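Long-range contacts in light Chain (Clostridium botulinum, PDB 6BVD), which is the zinc-dependent protease domain of a mosaic botulinum neurotoxin, which probably cleaves a neuronal protein needed for transmitter release: residues A[6-12]-A[37-42]; A[41-45]-A[110-114]; A[136-140]-A[150-156]. All coordinates share one frame; numbering follows the deposited sequence.

Contact 1. Residues A[6-12]-A[37-42]; sequences VINSFNY and KAFQIM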
loop_
_atom_site.group_PDB
_atom_site.type_symbol
_atom_site.label_atom_id
_atom_site.label_comp_id
_atom_site.label_asym_id
_atom_site.label_seq_id
_atom_site.Cartn_x
_atom_site.Cartn_y
_atom_site.Cartn_z
ATOM N N VAL A 6 -13.823 -2.489 -0.114
ATOM C CA VAL A 6 -12.765 -3.407 0.245
ATOM C C VAL A 6 -12.141 -4.056 -0.999
ATOM O O VAL A 6 -12.850 -4.605 -1.857
ATOM C CB VAL A 6 -13.328 -4.508 1.177
ATOM C CG1 VAL A 6 -12.293 -5.594 1.424
ATOM C CG2 VAL A 6 -13.836 -3.878 2.482
ATOM N N ILE A 7 -10.817 -3.970 -1.119
ATOM C CA ILE A 7 -10.108 -4.635 -2.204
ATOM C C ILE A 7 -9.604 -5.990 -1.707
ATOM O O ILE A 7 -8.887 -6.046 -0.714
ATOM C CB ILE A 7 -8.935 -3.755 -2.721
ATOM C CG1 ILE A 7 -9.455 -2.382 -3.205
ATOM C CG2 ILE A 7 -8.194 -4.477 -3.804
ATOM C CD1 ILE A 7 -10.559 -2.468 -4.298
ATOM N N ASN A 8 -10.017 -7.093 -2.351
ATOM C CA ASN A 8 -9.556 -8.428 -1.935
ATOM C C ASN A 8 -8.226 -8.847 -2.556
ATOM O O ASN A 8 -7.950 -8.458 -3.669
ATOM C CB ASN A 8 -10.637 -9.463 -2.304
ATOM C CG ASN A 8 -11.967 -9.127 -1.691
ATOM O OD1 ASN A 8 -12.063 -8.953 -0.485
ATOM N ND2 ASN A 8 -12.994 -9.026 -2.510
ATOM N N SER A 9 -7.446 -9.683 -1.867
ATOM C CA SER A 9 -6.233 -10.312 -2.425
ATOM C C SER A 9 -6.406 -11.843 -2.579
ATOM O O SER A 9 -7.213 -12.463 -1.883
ATOM C CB SER A 9 -5.000 -10.014 -1.555
ATOM O OG SER A 9 -4.621 -8.647 -1.679
ATOM N N PHE A 10 -5.677 -12.416 -3.531
ATOM C CA PHE A 10 -5.742 -13.833 -3.891
ATOM C C PHE A 10 -4.521 -14.151 -4.751
ATOM O O PHE A 10 -3.950 -13.257 -5.397
ATOM C CB PHE A 10 -7.049 -14.179 -4.660
ATOM C CG PHE A 10 -7.712 -12.976 -5.325
ATOM C CD1 PHE A 10 -7.077 -12.290 -6.357
ATOM C CD2 PHE A 10 -8.950 -12.524 -4.886
ATOM C CE1 PHE A 10 -7.666 -11.178 -6.956
ATOM C CE2 PHE A 10 -9.557 -11.405 -5.478
ATOM C CZ PHE A 10 -8.923 -10.735 -6.524
ATOM N N ASN A 11 -4.117 -15.413 -4.749
ATOM C CA ASN A 11 -3.135 -15.916 -5.703
ATOM C C ASN A 11 -3.875 -16.761 -6.744
ATOM O O ASN A 11 -4.940 -17.295 -6.434
ATOM C CB ASN A 11 -2.053 -16.722 -4.977
ATOM C CG ASN A 11 -1.494 -15.971 -3.783
ATOM O OD1 ASN A 11 -0.702 -15.063 -3.958
ATOM N ND2 ASN A 11 -1.902 -16.354 -2.570
ATOM N N TYR A 12 -3.343 -16.883 -7.962
ATOM C CA TYR A 12 -4.072 -17.626 -8.997
ATOM C C TYR A 12 -4.346 -19.071 -8.547
ATOM O O TYR A 12 -5.380 -19.647 -8.894
ATOM C CB TYR A 12 -3.310 -17.648 -10.326
ATOM C CG TYR A 12 -4.160 -18.232 -11.422
ATOM C CD1 TYR A 12 -5.153 -17.479 -12.022
ATOM C CD2 TYR A 12 -4.017 -19.567 -11.802
ATOM C CE1 TYR A 12 -5.976 -18.032 -13.015
ATOM C CE2 TYR A 12 -4.828 -20.126 -12.783
ATOM C CZ TYR A 12 -5.795 -19.354 -13.385
ATOM O OH TYR A 12 -6.602 -19.910 -14.356
ATOM N N LYS A 37 -11.974 -19.871 -14.065
ATOM C CA LYS A 37 -11.630 -19.483 -12.692
ATOM C C LYS A 37 -11.601 -17.944 -12.586
ATOM O O LYS A 37 -10.903 -17.268 -13.363
ATOM C CB LYS A 37 -10.291 -20.093 -12.289
ATOM C CG LYS A 37 -10.042 -20.062 -10.783
ATOM C CD LYS A 37 -8.742 -20.697 -10.407
ATOM C CE LYS A 37 -8.605 -20.806 -8.886
ATOM N NZ LYS A 37 -7.398 -21.561 -8.501
ATOM N N ALA A 38 -12.380 -17.401 -11.657
ATOM C CA ALA A 38 -12.552 -15.934 -11.531
ATOM C C ALA A 38 -12.336 -15.448 -10.105
ATOM O O ALA A 38 -12.518 -16.226 -9.123
ATOM C CB ALA A 38 -13.953 -15.538 -12.041
ATOM N N PHE A 39 -11.938 -14.164 -9.988
ATOM C CA PHE A 39 -11.431 -13.577 -8.730
ATOM C C PHE A 39 -12.160 -12.256 -8.460
ATOM O O PHE A 39 -12.176 -11.369 -9.304
ATOM C CB PHE A 39 -9.897 -13.400 -8.826
ATOM C CG PHE A 39 -9.159 -14.681 -9.145
ATOM C CD1 PHE A 39 -8.517 -15.402 -8.153
ATOM C CD2 PHE A 39 -9.134 -15.179 -10.444
ATOM C CE1 PHE A 39 -7.839 -16.553 -8.440
ATOM C CE2 PHE A 39 -8.497 -16.344 -10.739
ATOM C CZ PHE A 39 -7.835 -17.049 -9.733
ATOM N N GLN A 40 -12.855 -12.166 -7.330
ATOM C CA GLN A 40 -13.707 -11.022 -7.060
ATOM C C GLN A 40 -12.865 -9.965 -6.371
ATOM O O GLN A 40 -12.683 -9.990 -5.155
ATOM C CB GLN A 40 -14.927 -11.358 -6.175
ATOM C CG GLN A 40 -16.003 -10.292 -6.311
ATOM C CD GLN A 40 -17.252 -10.540 -5.509
ATOM O OE1 GLN A 40 -18.203 -9.759 -5.592
ATOM N NE2 GLN A 40 -17.279 -11.633 -4.736
ATOM N N ILE A 41 -12.324 -9.064 -7.174
ATOM C CA ILE A 41 -11.403 -8.033 -6.661
ATOM C C ILE A 41 -12.102 -7.049 -5.726
ATOM O O ILE A 41 -11.479 -6.486 -4.784
ATOM C CB ILE A 41 -10.704 -7.307 -7.912
ATOM C CG1 ILE A 41 -9.702 -6.255 -7.420
ATOM C CG2 ILE A 41 -11.739 -6.739 -8.841
ATOM C CD1 ILE A 41 -8.422 -6.858 -7.009
ATOM N N MET A 42 -13.388 -6.797 -5.965
ATOM C CA MET A 42 -14.207 -5.985 -5.053
ATOM C C MET A 42 -15.617 -6.398 -5.288
ATOM O O MET A 42 -15.889 -7.041 -6.325
ATOM C CB MET A 42 -14.042 -4.448 -5.281
ATOM C CG MET A 42 -14.257 -4.002 -6.754
ATOM S SD MET A 42 -14.363 -2.172 -6.952
ATOM C CE MET A 42 -16.029 -1.907 -6.396
HETATM O O HOH W 1 -8.640 -18.090 -14.953
#
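The F10 ring has F39 on one face. F39 CB sits over the ring centre, 3.6 Å from the F10 centroid and 12° off the normal, which makes a CH-pi contact. N8 O lies over the opposite face, offset toward the rim. Q40 O and I41 CA lie in the ring plane at the edge; F10 CE2 comes within 3.4 Å of Q40 O. The F39 ring is inclined to F10, with planes 56° apart. Its far end meets Y12, where F39 CZ is 3.6 Å from Y12 CD1. F10, F39 and Y12 thus form an aromatic cluster between the loop and the strand.

Polar bonds close both ends. N8 N gives its hydrogen to I41 O (2.9 Å). N8 ND2 reaches Q40 O at 2.8 Å. CG of N8 stands beside its backbone N (chi1 -56°), which points the amide N-H at this carbonyl, nearly within the amide plane. At the other end the extended chain of K37 carries NZ to Y12 O, 2.8 Å away and in the carbonyl plane; NZ also bonds D14 O. A water accepts from Y12 OH and donates to K37 O. N11 ND2 bonds to I395 O of the second subunit.

The 6-12 loop runs nearly antiparallel to 37-42 but is not a regular strand. Helix 83-100 covers both segments: Q91 and N87 bond to the F10 and Y12 backbones, and L90 touches F39 of the strand, while strands 21-24 and 45-48 flank strand 36-40 in the mixed sheet.

Contact 2. Residues A[41-45]-A[110-114]; sequences IMDNV and LEEIK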
loop_
_atom_site.group_PDB
_atom_site.type_symbol
_atom_site.label_atom_id
_atom_site.label_comp_id
_atom_site.label_asym_id
_atom_site.label_seq_id
_atom_site.Cartn_x
_atom_site.Cartn_y
_atom_site.Cartn_z
ATOM N N ILE A 41 -12.324 -9.064 -7.174
ATOM C CA ILE A 41 -11.403 -8.033 -6.661
ATOM C C ILE A 41 -12.102 -7.049 -5.726
ATOM O O ILE A 41 -11.479 -6.486 -4.784
ATOM C CB ILE A 41 -10.704 -7.307 -7.912
ATOM C CG1 ILE A 41 -9.702 -6.255 -7.420
ATOM C CG2 ILE A 41 -11.739 -6.739 -8.841
ATOM C CD1 ILE A 41 -8.422 -6.858 -7.009
ATOM N N MET A 42 -13.388 -6.797 -5.965
ATOM C CA MET A 42 -14.207 -5.985 -5.053
ATOM C C MET A 42 -15.617 -6.398 -5.288
ATOM O O MET A 42 -15.889 -7.041 -6.325
ATOM C CB MET A 42 -14.042 -4.448 -5.281
ATOM C CG MET A 42 -14.257 -4.002 -6.754
ATOM S SD MET A 42 -14.363 -2.172 -6.952
ATOM C CE MET A 42 -16.029 -1.907 -6.396
ATOM N N ASP A 43 -16.544 -6.043 -4.390
ATOM C CA ASP A 43 -17.953 -6.437 -4.578
ATOM C C ASP A 43 -18.464 -6.107 -5.995
ATOM O O ASP A 43 -18.408 -4.941 -6.435
ATOM C CB ASP A 43 -18.865 -5.751 -3.566
ATOM C CG ASP A 43 -18.776 -6.348 -2.164
ATOM O OD1 ASP A 43 -18.206 -7.440 -1.970
ATOM O OD2 ASP A 43 -19.308 -5.707 -1.247
ATOM N N ASN A 44 -18.996 -7.136 -6.685
ATOM C CA ASN A 44 -19.566 -7.058 -8.027
ATOM C C ASN A 44 -18.541 -6.906 -9.164
ATOM O O ASN A 44 -18.913 -6.644 -10.288
ATOM C CB ASN A 44 -20.623 -5.927 -8.134
ATOM C CG ASN A 44 -21.854 -6.186 -7.259
ATOM O OD1 ASN A 44 -22.222 -7.337 -7.049
ATOM N ND2 ASN A 44 -22.462 -5.121 -6.717
ATOM N N VAL A 45 -17.268 -7.083 -8.897
ATOM C CA VAL A 45 -16.271 -6.985 -9.974
ATOM C C VAL A 45 -15.420 -8.245 -9.972
ATOM O O VAL A 45 -14.766 -8.596 -8.968
ATOM C CB VAL A 45 -15.340 -5.723 -9.821
ATOM C CG1 VAL A 45 -14.404 -5.609 -11.005
ATOM C CG2 VAL A 45 -16.160 -4.468 -9.715
ATOM N N LEU A 110 -14.930 3.922 -7.358
ATOM C CA LEU A 110 -15.127 2.494 -7.078
ATOM C C LEU A 110 -16.461 2.187 -6.379
ATOM O O LEU A 110 -17.076 1.122 -6.674
ATOM C CB LEU A 110 -13.970 1.945 -6.264
ATOM C CG LEU A 110 -12.620 1.900 -6.993
ATOM C CD1 LEU A 110 -11.540 1.184 -6.118
ATOM C CD2 LEU A 110 -12.743 1.231 -8.353
ATOM N N GLU A 111 -16.928 3.098 -5.504
ATOM C CA GLU A 111 -18.267 2.965 -4.867
ATOM C C GLU A 111 -19.398 2.998 -5.914
ATOM O O GLU A 111 -20.401 2.261 -5.814
ATOM C CB GLU A 111 -18.504 4.072 -3.818
ATOM C CG GLU A 111 -17.675 3.938 -2.551
ATOM C CD GLU A 111 -17.545 5.243 -1.754
ATOM O OE1 GLU A 111 -18.310 6.204 -2.008
ATOM O OE2 GLU A 111 -16.661 5.308 -0.864
ATOM N N GLU A 112 -19.250 3.843 -6.938
ATOM C CA GLU A 112 -20.206 3.841 -8.035
ATOM C C GLU A 112 -20.193 2.543 -8.806
ATOM O O GLU A 112 -21.245 2.019 -9.139
ATOM C CB GLU A 112 -19.928 5.007 -9.021
ATOM C CG GLU A 112 -20.302 6.349 -8.458
ATOM C CD GLU A 112 -21.786 6.565 -8.468
ATOM O OE1 GLU A 112 -22.477 5.876 -9.224
ATOM O OE2 GLU A 112 -22.277 7.410 -7.721
ATOM N N ILE A 113 -19.011 2.041 -9.126
ATOM C CA ILE A 113 -18.890 0.779 -9.854
ATOM C C ILE A 113 -19.549 -0.390 -9.071
ATOM O O ILE A 113 -20.053 -1.359 -9.657
ATOM C CB ILE A 113 -17.425 0.468 -10.150
ATOM C CG1 ILE A 113 -16.858 1.499 -11.157
ATOM C CG2 ILE A 113 -17.302 -0.889 -10.768
ATOM C CD1 ILE A 113 -17.589 1.500 -12.509
ATOM N N LYS A 114 -19.476 -0.310 -7.744
ATOM C CA LYS A 114 -20.062 -1.338 -6.880
ATOM C C LYS A 114 -21.567 -1.220 -6.817
ATOM O O LYS A 114 -22.279 -2.218 -6.908
ATOM C CB LYS A 114 -19.466 -1.232 -5.476
ATOM C CG LYS A 114 -20.254 -2.018 -4.396
ATOM C CD LYS A 114 -19.624 -1.737 -3.003
ATOM C CE LYS A 114 -20.461 -2.334 -1.864
ATOM N NZ LYS A 114 -19.841 -2.037 -0.517
#
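A type II beta turn from M42 to V45 meets helix 104-115 here. The turn links neighbouring antiparallel strands 36-40 and 45-48 of the mixed sheet, so the contact joins one end of a beta hairpin to a helix of the protease fold. The turn is closed by V45 N bonding to M42 O. N44 takes a positive phi (74°), as the third residue of such a turn does.

M42 reaches the helix with the end of its side chain. SD lies 4.0 Å from L110 CD2. The bend at chi3 (-78°) turns CE toward the helix, where it lies 3.2 Å from L110 O and also meets K114 CB. F97 of helix 83-100 also touches M42. Deeper in, the CG2 branches of V45 and I113 meet at 3.9 Å. I113 also packs on V233 and L110 on L230, both in helix 222-237, which carries the zinc ligands H228 and H232. The apolar part of the contact thus packs against the metal-binding helix.

The outer side is polar. K114 is extended and runs alongside D43, pointing the same way, with its CG and CD against D43 CB. Their charges pair only at long range: D43 OD2 is 3.8 Å from K114 NZ. D43 is modelled in two conformers, so this long pairing is doubtful.

N44 makes the direct hydrogen bond across the contact. Its backbone N is held by Q40 OE1, beside the turn. Its ND2 donates to K114 O at 2.9 Å, with an N-H...O angle of 153°; the donor lies in the carbonyl plane and the acceptor in the N44 amide plane.

Contact 3. Residues A[136-140]-A[150-156]; sequences TVSFN and QQMANLI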
loop_
_atom_site.group_PDB
_atom_site.type_symbol
_atom_site.label_atom_id
_atom_site.label_comp_id
_atom_site.label_asym_id
_atom_site.label_seq_id
_atom_site.Cartn_x
_atom_site.Cartn_y
_atom_site.Cartn_z
ATOM N N THR A 136 -27.635 -10.515 -19.594
ATOM C CA THR A 136 -27.290 -9.099 -19.330
ATOM C C THR A 136 -27.257 -8.724 -17.845
ATOM O O THR A 136 -26.754 -7.649 -17.512
ATOM C CB THR A 136 -28.271 -8.116 -20.013
ATOM O OG1 THR A 136 -29.612 -8.289 -19.524
ATOM C CG2 THR A 136 -28.225 -8.244 -21.579
ATOM N N VAL A 137 -27.811 -9.580 -16.965
ATOM C CA VAL A 137 -27.897 -9.267 -15.540
ATOM C C VAL A 137 -27.375 -10.402 -14.616
ATOM O O VAL A 137 -26.982 -10.140 -13.501
ATOM C CB VAL A 137 -29.355 -8.916 -15.125
ATOM C CG1 VAL A 137 -29.764 -7.592 -15.732
ATOM C CG2 VAL A 137 -30.363 -10.060 -15.514
ATOM N N SER A 138 -27.314 -11.646 -15.087
ATOM C CA SER A 138 -26.765 -12.689 -14.234
ATOM C C SER A 138 -26.012 -13.745 -15.036
ATOM O O SER A 138 -26.071 -13.771 -16.267
ATOM C CB SER A 138 -27.902 -13.313 -13.399
ATOM O OG SER A 138 -28.771 -14.009 -14.252
ATOM N N PHE A 139 -25.237 -14.577 -14.343
ATOM C CA PHE A 139 -24.497 -15.672 -14.981
ATOM C C PHE A 139 -24.413 -16.891 -14.071
ATOM O O PHE A 139 -24.519 -16.767 -12.839
ATOM C CB PHE A 139 -23.079 -15.234 -15.382
ATOM C CG PHE A 139 -22.355 -14.444 -14.306
ATOM C CD1 PHE A 139 -21.681 -15.089 -13.277
ATOM C CD2 PHE A 139 -22.346 -13.045 -14.344
ATOM C CE1 PHE A 139 -21.007 -14.380 -12.271
ATOM C CE2 PHE A 139 -21.677 -12.307 -13.339
ATOM C CZ PHE A 139 -21.013 -12.985 -12.287
ATOM N N ASN A 140 -24.210 -18.063 -14.674
ATOM C CA ASN A 140 -23.926 -19.267 -13.879
ATOM C C ASN A 140 -22.553 -19.266 -13.216
ATOM O O ASN A 140 -21.549 -18.893 -13.830
ATOM C CB ASN A 140 -24.049 -20.538 -14.736
ATOM C CG ASN A 140 -25.487 -20.939 -14.977
ATOM O OD1 ASN A 140 -26.396 -20.218 -14.581
ATOM N ND2 ASN A 140 -25.702 -22.101 -15.593
ATOM N N GLN A 150 -27.045 -19.188 -9.924
ATOM C CA GLN A 150 -27.013 -17.944 -10.702
ATOM C C GLN A 150 -26.534 -16.819 -9.787
ATOM O O GLN A 150 -26.814 -16.802 -8.591
ATOM C CB GLN A 150 -28.377 -17.579 -11.296
ATOM C CG GLN A 150 -28.803 -18.393 -12.513
ATOM C CD GLN A 150 -29.957 -17.740 -13.287
ATOM O OE1 GLN A 150 -30.535 -16.745 -12.842
ATOM N NE2 GLN A 150 -30.291 -18.302 -14.451
ATOM N N GLN A 151 -25.802 -15.880 -10.361
ATOM C CA GLN A 151 -25.236 -14.789 -9.595
ATOM C C GLN A 151 -25.302 -13.494 -10.418
ATOM O O GLN A 151 -25.233 -13.540 -11.632
ATOM C CB GLN A 151 -23.810 -15.138 -9.214
ATOM C CG GLN A 151 -23.096 -14.086 -8.470
ATOM C CD GLN A 151 -22.186 -14.693 -7.446
ATOM O OE1 GLN A 151 -22.277 -15.888 -7.145
ATOM N NE2 GLN A 151 -21.288 -13.890 -6.921
ATOM N N MET A 152 -25.520 -12.361 -9.759
ATOM C CA MET A 152 -25.487 -11.060 -10.432
ATOM C C MET A 152 -24.134 -10.386 -10.189
ATOM O O MET A 152 -23.497 -10.671 -9.187
ATOM C CB MET A 152 -26.625 -10.160 -9.943
ATOM C CG MET A 152 -28.033 -10.720 -10.203
ATOM S SD MET A 152 -29.326 -9.607 -9.621
ATOM C CE MET A 152 -28.679 -8.001 -10.095
ATOM N N ALA A 153 -23.692 -9.521 -11.108
ATOM C CA ALA A 153 -22.468 -8.709 -10.898
ATOM C C ALA A 153 -22.521 -7.538 -11.891
ATOM O O ALA A 153 -23.427 -7.482 -12.721
ATOM C CB ALA A 153 -21.185 -9.532 -11.111
ATOM N N ASN A 154 -21.588 -6.590 -11.789
ATOM C CA ASN A 154 -21.621 -5.417 -12.669
ATOM C C ASN A 154 -20.534 -5.454 -13.751
ATOM O O ASN A 154 -20.685 -4.847 -14.814
ATOM C CB ASN A 154 -21.460 -4.104 -11.822
ATOM C CG ASN A 154 -22.627 -3.867 -10.853
ATOM O OD1 ASN A 154 -23.725 -4.476 -10.967
ATOM N ND2 ASN A 154 -22.414 -2.949 -9.896
ATOM N N LEU A 155 -19.430 -6.126 -13.484
ATOM C CA LEU A 155 -18.256 -5.992 -14.343
ATOM C C LEU A 155 -17.355 -7.228 -14.314
ATOM O O LEU A 155 -17.063 -7.771 -13.262
ATOM C CB LEU A 155 -17.416 -4.744 -13.910
ATOM C CG LEU A 155 -16.044 -4.606 -14.577
ATOM C CD1 LEU A 155 -16.104 -4.439 -16.088
ATOM C CD2 LEU A 155 -15.282 -3.369 -13.925
ATOM N N ILE A 156 -16.912 -7.654 -15.490
ATOM C CA ILE A 156 -15.938 -8.715 -15.616
ATOM C C ILE A 156 -14.770 -8.201 -16.439
ATOM O O ILE A 156 -14.948 -7.761 -17.587
ATOM C CB ILE A 156 -16.552 -9.958 -16.299
ATOM C CG1 ILE A 156 -17.762 -10.447 -15.484
ATOM C CG2 ILE A 156 -15.477 -11.027 -16.495
ATOM C CD1 ILE A 156 -18.536 -11.557 -16.167
HETATM O O HOH W 2 -26.222 -7.568 -12.745
#
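F139 and Q151 form an antiparallel hydrogen-bonded pair, with F139 N to Q151 O and Q151 N to F139 O both 2.9 Å. The first bond is the straighter. N140 and Q150 follow as a non-hydrogen-bonded pair. The short strand axes are well off exact antiparallel, at 144°.

The F139 ring folds back over the partner strand. Its CG lies between the backbone N and the carbonyl carbon (chi1 45°), and this places one ring face over Q151 O. The carbonyl oxygen sits above the ring centre while it accepts the F139 N-H. At the ring edge, A153 CB lies near the plane, 3.6 Å from F139 CE2. I156 CD1 is a looser neighbour of the same carbon, at 4.3 Å. The ring thus spans from strand 148-152 to the start of strand 155-158.

The pair belongs to the beta hairpin of strands 138-142 and 148-152. Strand 148-152 is the outermost on its side of the mixed sheet within this chain. After it the chain leaves this edge and enters strand 155-158, beside strand 45-48. W46 of strand 45-48 touches the Q151 and A153 side chains.

S138, N140 and Q150 share the face away from F139. N140 and Q150 cross, with amide planes 45° apart, and N140 OD1 touches Q150 CG. The S138 hydroxyl is hydrogen-bonded to T132 O. M152 CG packs against V137 O at 3.5 Å. Where the strands part, a water donates to both V137 O and A153 O, each 2.8 Å away.

From the N terminus, contact 1 comes first. It closes the loop that includes strand 21-24 and lays the 6-12 segment along strand 36-40. Contact 2 starts where contact 1 ends: they share I41 and M42, and I7 also packs on L110. It closes a longer loop through helix 83-100 and ties the hairpin turn to helix 104-115. Contact 3 follows in series as a local hairpin closure at the sheet edge; none of the three nests inside another. N154 connects it to contact 2, with probable hydrogen bonds to N44 O and I113 O. Contacts 1 and 3 do not touch, but both reach the mixed sheet.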